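Local coordinates for putative S41 protease (Bacteroides fragilis NCTC 9343, PDB 3K50), which is of unknown function but, as a putative member of peptidase family S41, probably hydrolyses peptide bonds as a serine-type protease, at residues Lys317-Gly322 / Pro366-Asn371. Residues are numbered along the deposited sequence; the frame is centred on the assembly and turned at random.
Sequences KVVLIG and PTYEYN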
loop_
_atom_site.group_PDB
_atom_site.type_symbol
_atom_site.label_atom_id
_atom_site.label_comp_id
_atom_site.label_asym_id
_atom_site.label_seq_id
_atom_site.Cartn_x
_atom_site.Cartn_y
_atom_site.Cartn_z
ATOM N N LYS A 317 10.424 -17.843 7.709
ATOM C CA LYS A 317 11.219 -17.453 6.559
ATOM C C LYS A 317 10.361 -16.541 5.691
ATOM O O LYS A 317 9.263 -16.934 5.161
ATOM C CB LYS A 317 11.684 -18.696 5.753
ATOM C CG LYS A 317 12.603 -18.346 4.543
ATOM C CD LYS A 317 13.051 -19.645 3.802
ATOM C CE LYS A 317 13.882 -19.414 2.534
ATOM N NZ LYS A 317 13.877 -20.680 1.702
ATOM N N VAL A 318 10.820 -15.313 5.561
ATOM C CA VAL A 318 10.120 -14.274 4.827
ATOM C C VAL A 318 10.995 -13.968 3.599
ATOM O O VAL A 318 12.146 -13.611 3.758
ATOM C CB VAL A 318 9.947 -13.002 5.687
ATOM C CG1 VAL A 318 9.236 -11.907 4.890
ATOM C CG2 VAL A 318 9.170 -13.299 6.916
ATOM N N VAL A 319 10.468 -14.125 2.379
ATOM C CA VAL A 319 11.263 -13.883 1.191
ATOM C C VAL A 319 10.648 -12.707 0.504
ATOM O O VAL A 319 9.485 -12.744 0.193
ATOM C CB VAL A 319 11.229 -15.125 0.246
ATOM C CG1 VAL A 319 11.841 -14.800 -1.113
ATOM C CG2 VAL A 319 11.889 -16.408 0.933
ATOM N N LEU A 320 11.442 -11.676 0.269
ATOM C CA LEU A 320 11.025 -10.441 -0.340
ATOM C C LEU A 320 11.429 -10.410 -1.801
ATOM O O LEU A 320 12.576 -10.618 -2.111
ATOM C CB LEU A 320 11.630 -9.249 0.387
ATOM C CG LEU A 320 11.327 -9.125 1.886
ATOM C CD1 LEU A 320 11.996 -7.864 2.426
ATOM C CD2 LEU A 320 9.805 -9.159 2.146
ATOM N N ILE A 321 10.433 -10.174 -2.668
ATOM C CA ILE A 321 10.589 -10.141 -4.121
ATOM C C ILE A 321 10.033 -8.842 -4.654
ATOM O O ILE A 321 8.919 -8.481 -4.336
ATOM C CB ILE A 321 9.859 -11.339 -4.775
ATOM C CG1 ILE A 321 10.549 -12.655 -4.411
ATOM C CG2 ILE A 321 9.836 -11.238 -6.354
ATOM C CD1 ILE A 321 9.714 -13.880 -4.770
ATOM N N GLY A 322 10.833 -8.089 -5.415
ATOM C CA GLY A 322 10.343 -6.789 -5.963
ATOM C C GLY A 322 11.427 -5.752 -5.824
ATOM O O GLY A 322 12.551 -6.038 -6.157
ATOM N N PRO A 366 15.045 -6.099 -1.232
ATOM C CA PRO A 366 14.482 -7.410 -1.534
ATOM C C PRO A 366 15.529 -8.539 -1.528
ATOM O O PRO A 366 16.719 -8.300 -1.786
ATOM C CB PRO A 366 13.921 -7.234 -2.969
ATOM C CG PRO A 366 14.672 -6.150 -3.589
ATOM C CD PRO A 366 15.038 -5.193 -2.414
ATOM N N THR A 367 15.066 -9.757 -1.266
ATOM C CA THR A 367 15.874 -10.961 -1.381
ATOM C C THR A 367 16.193 -11.150 -2.861
ATOM O O THR A 367 17.321 -11.487 -3.243
ATOM C CB THR A 367 15.151 -12.217 -0.820
ATOM O OG1 THR A 367 14.431 -11.898 0.392
ATOM C CG2 THR A 367 16.155 -13.386 -0.564
ATOM N N TYR A 368 15.210 -10.934 -3.727
ATOM C CA TYR A 368 15.428 -11.024 -5.140
ATOM C C TYR A 368 14.845 -9.778 -5.816
ATOM O O TYR A 368 13.615 -9.558 -5.794
ATOM C CB TYR A 368 14.747 -12.277 -5.702
ATOM C CG TYR A 368 15.190 -13.569 -5.048
ATOM C CD1 TYR A 368 14.572 -14.024 -3.895
ATOM C CD2 TYR A 368 16.213 -14.323 -5.565
ATOM C CE1 TYR A 368 14.967 -15.161 -3.268
ATOM C CE2 TYR A 368 16.609 -15.498 -4.949
ATOM C CZ TYR A 368 15.980 -15.916 -3.780
ATOM O OH TYR A 368 16.332 -17.097 -3.123
ATOM N N GLU A 369 15.687 -8.988 -6.470
ATOM C CA GLU A 369 15.220 -7.731 -7.056
ATOM C C GLU A 369 14.619 -7.877 -8.448
ATOM O O GLU A 369 15.298 -8.349 -9.376
ATOM C CB GLU A 369 16.323 -6.658 -7.080
ATOM C CG GLU A 369 15.741 -5.312 -7.494
ATOM C CD GLU A 369 16.635 -4.127 -7.266
ATOM O OE1 GLU A 369 17.777 -4.262 -6.756
ATOM O OE2 GLU A 369 16.162 -3.032 -7.616
ATOM N N TYR A 370 13.340 -7.495 -8.547
ATOM C CA TYR A 370 12.572 -7.490 -9.769
ATOM C C TYR A 370 11.794 -6.183 -9.874
ATOM O O TYR A 370 10.932 -5.900 -9.034
ATOM C CB TYR A 370 11.561 -8.641 -9.777
ATOM C CG TYR A 370 12.153 -9.975 -10.110
ATOM C CD1 TYR A 370 12.704 -10.790 -9.120
ATOM C CD2 TYR A 370 12.133 -10.461 -11.423
ATOM C CE1 TYR A 370 13.258 -12.020 -9.434
ATOM C CE2 TYR A 370 12.701 -11.667 -11.741
ATOM C CZ TYR A 370 13.263 -12.443 -10.732
ATOM O OH TYR A 370 13.813 -13.659 -11.034
ATOM N N ASN A 371 12.146 -5.357 -10.865
ATOM C CA ASN A 371 11.432 -4.112 -11.137
ATOM C C ASN A 371 10.346 -4.464 -12.154
ATOM O O ASN A 371 10.640 -4.747 -13.288
ATOM C CB ASN A 371 12.360 -3.051 -11.735
ATOM C CG ASN A 371 11.638 -1.757 -12.081
ATOM O OD1 ASN A 371 10.421 -1.611 -11.914
ATOM N ND2 ASN A 371 12.399 -0.801 -12.593
#
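The ring of Y368 takes V319 CG1 at its edge, close to the ring plane, with CE1 3.8 Å from CG1. The V319 methyl gets there because CG1 stands anti to the backbone N (chi1 170°). I321 CG1 lies obliquely to the same ring. The other branch of I321, CG2, approaches CD1 of Y370 at 4.0 Å, also obliquely. The I321 and Y370 side chains extend in the same direction, one alongside the other. Helix 388-398 covers the side of the sheet that carries I321 and Y368: I396 touches both, and L389 touches Y370.

Strand 368-369 pairs in parallel with strand 317-322 and forms one border of the mixed sheet in the S41 peptidase region, which belongs to the ClpP/crotonase clan. Y368 N donates to L320 O, and G322 N to Y368 O at 3.2 Å. Y370 N donates to G322 O at 2.9 Å.

Before the strand, the T367 side chain stands in for a backbone acceptor. L320 N donates to T367 OG1 at 3.0 Å, with a nearly straight N-H...O angle of 161°. T367 N adds a weak bond to L320 O. P366 CG lies 3.3 Å from G322 O.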